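Local structure of ralf, proline/betaine transporter (Legionella pneumophila, 4D7Q) at residues Thr150-Pro155 with Glu192-Pro197. The protein probably acts as a guanine-nucleotide exchange factor through its Sec7 domain, here fused in an engineered chimera to the capping domain of a Rickettsia relative. The protein carries 2 engineered substitutions. Numbering follows the deposited sequence.
Sequences TDLHNP and EIKAKP
His153 lays one face of its imidazole over Pro197, whose N sits above the ring centre, 3.4 Å from the plane. Pro197 CB approaches the same ring over its face in a CH-pi contact, 4.0 Å from the centroid, and the two side chains cross at about a right angle. CG of His153 stands anti to its own carbonyl carbon and beside the backbone N (chi1 -67°), and the ring extends from there to the end of helix 183-195. There His153 NE2 donates to Ile193 O at 2.8 Å. The bond is fairly straight at 155°, and the acceptor lies almost in the ring plane while the donor lies in the carbonyl plane. Face packing and edge bond together probably hold the imidazole in this rotation. His153 CE1 also comes within 3.0 Å of Lys194 O. Both segments belong to the all-helical Sec7 part of the chimera: His153 directly follows helix 135-152, and the carbonyl it bonds lies in the last turn of helix 183-195, so the contact joins two helix C-termini at the surface. Asn149, one turn earlier on helix 135-152, donates to Lys196 O and weakly to Ile193 O, giving the latter a second donor. Beside the ring, Leu152 CD1 packs on Ile193 CG2 at 3.8 Å, the side chains again crossing at about a right angle; Ile193 is buried and also touches Thr145 and Leu148. A water bridges the two segments, donating to Leu152 O over a long 3.3 Å and accepting from Lys194 NZ at 3.1 Å, while Lys162 NZ also bonds Leu152 O.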
loop_
_atom_site.group_PDB
_atom_site.type_symbol
_atom_site.label_atom_id
_atom_site.label_comp_id
_atom_site.label_asym_id
_atom_site.label_seq_id
_atom_site.Cartn_x
_atom_site.Cartn_y
_atom_site.Cartn_z
ATOM N N THR A 150 -1.183 -15.680 8.385
ATOM C CA THR A 150 -0.246 -15.009 9.271
ATOM C C THR A 150 -0.360 -15.552 10.711
ATOM O O THR A 150 0.655 -15.849 11.346
ATOM C CB THR A 150 -0.430 -13.474 9.205
ATOM O OG1 THR A 150 -0.478 -13.038 7.849
ATOM C CG2 THR A 150 0.686 -12.728 9.903
ATOM N N ASP A 151 -1.587 -15.651 11.227
ATOM C CA ASP A 151 -1.801 -16.130 12.594
ATOM C C ASP A 151 -1.534 -17.604 12.796
ATOM O O ASP A 151 -0.915 -17.956 13.801
ATOM C CB ASP A 151 -3.207 -15.750 13.088
ATOM C CG ASP A 151 -3.308 -14.306 13.541
ATOM O OD1 ASP A 151 -2.287 -13.574 13.447
ATOM O OD2 ASP A 151 -4.385 -13.916 14.027
ATOM N N LEU A 152 -2.010 -18.470 11.876
ATOM C CA LEU A 152 -1.821 -19.933 11.987
ATOM C C LEU A 152 -0.350 -20.322 12.046
ATOM O O LEU A 152 0.001 -21.281 12.740
ATOM C CB LEU A 152 -2.512 -20.711 10.836
ATOM C CG LEU A 152 -4.062 -20.859 10.898
ATOM C CD1 LEU A 152 -4.565 -21.776 9.790
ATOM C CD2 LEU A 152 -4.510 -21.515 12.170
ATOM N N HIS A 153 0.493 -19.582 11.300
ATOM C CA HIS A 153 1.935 -19.796 11.195
ATOM C C HIS A 153 2.730 -18.991 12.219
ATOM O O HIS A 153 3.947 -19.041 12.200
ATOM C CB HIS A 153 2.423 -19.615 9.743
ATOM C CG HIS A 153 1.886 -20.673 8.846
ATOM N ND1 HIS A 153 2.474 -21.925 8.780
ATOM C CD2 HIS A 153 0.758 -20.679 8.097
ATOM C CE1 HIS A 153 1.710 -22.642 7.981
ATOM N NE2 HIS A 153 0.661 -21.937 7.540
ATOM N N ASN A 154 2.051 -18.278 13.137
ATOM C CA ASN A 154 2.739 -17.572 14.197
ATOM C C ASN A 154 2.753 -18.511 15.442
ATOM O O ASN A 154 1.711 -18.688 16.087
ATOM C CB ASN A 154 2.071 -16.241 14.462
ATOM C CG ASN A 154 2.721 -15.377 15.498
ATOM O OD1 ASN A 154 3.446 -15.834 16.389
ATOM N ND2 ASN A 154 2.474 -14.094 15.398
ATOM N N PRO A 155 3.917 -19.153 15.767
ATOM C CA PRO A 155 3.958 -20.079 16.913
ATOM C C PRO A 155 3.707 -19.424 18.261
ATOM O O PRO A 155 3.380 -20.128 19.207
ATOM C CB PRO A 155 5.369 -20.682 16.833
ATOM C CG PRO A 155 6.169 -19.635 16.156
ATOM C CD PRO A 155 5.252 -19.054 15.130
ATOM N N GLU A 192 -4.726 -25.620 2.663
ATOM C CA GLU A 192 -3.605 -24.953 1.984
ATOM C C GLU A 192 -3.049 -23.795 2.792
ATOM O O GLU A 192 -1.838 -23.573 2.776
ATOM C CB GLU A 192 -4.034 -24.458 0.616
ATOM C CG GLU A 192 -4.389 -25.565 -0.350
ATOM C CD GLU A 192 -4.745 -25.007 -1.705
ATOM O OE1 GLU A 192 -3.878 -24.350 -2.317
ATOM O OE2 GLU A 192 -5.912 -25.158 -2.121
ATOM N N ILE A 193 -3.915 -23.062 3.502
ATOM C CA ILE A 193 -3.482 -21.967 4.395
ATOM C C ILE A 193 -2.598 -22.572 5.522
ATOM O O ILE A 193 -1.499 -22.074 5.806
ATOM C CB ILE A 193 -4.725 -21.207 4.967
ATOM C CG1 ILE A 193 -5.355 -20.301 3.889
ATOM C CG2 ILE A 193 -4.376 -20.408 6.204
ATOM C CD1 ILE A 193 -6.767 -19.686 4.300
ATOM N N LYS A 194 -3.089 -23.656 6.123
ATOM C CA LYS A 194 -2.416 -24.367 7.210
ATOM C C LYS A 194 -1.071 -25.015 6.812
ATOM O O LYS A 194 -0.128 -25.013 7.609
ATOM C CB LYS A 194 -3.388 -25.361 7.875
ATOM C CG LYS A 194 -3.000 -25.692 9.301
ATOM C CD LYS A 194 -3.843 -26.800 9.920
ATOM C CE LYS A 194 -3.160 -27.417 11.129
ATOM N NZ LYS A 194 -2.888 -26.431 12.218
ATOM N N ALA A 195 -0.972 -25.522 5.574
ATOM C CA ALA A 195 0.221 -26.224 5.083
ATOM C C ALA A 195 1.485 -25.404 4.932
ATOM O O ALA A 195 2.573 -25.936 5.146
ATOM C CB ALA A 195 -0.081 -26.927 3.764
ATOM N N LYS A 196 1.357 -24.134 4.524
ATOM C CA LYS A 196 2.520 -23.347 4.197
ATOM C C LYS A 196 2.402 -21.888 4.637
ATOM O O LYS A 196 1.402 -21.246 4.304
ATOM C CB LYS A 196 2.720 -23.445 2.659
ATOM C CG LYS A 196 4.111 -23.080 2.145
ATOM C CD LYS A 196 4.245 -23.373 0.639
ATOM C CE LYS A 196 4.715 -24.787 0.359
ATOM N NZ LYS A 196 4.766 -25.088 -1.098
ATOM N N PRO A 197 3.433 -21.329 5.311
ATOM C CA PRO A 197 3.388 -19.894 5.653
ATOM C C PRO A 197 3.587 -19.037 4.398
ATOM O O PRO A 197 4.355 -19.420 3.516
ATOM C CB PRO A 197 4.580 -19.720 6.606
ATOM C CG PRO A 197 5.546 -20.808 6.249
ATOM C CD PRO A 197 4.716 -21.955 5.726
HETATM O O HOH W 1 -0.852 -24.200 11.574
#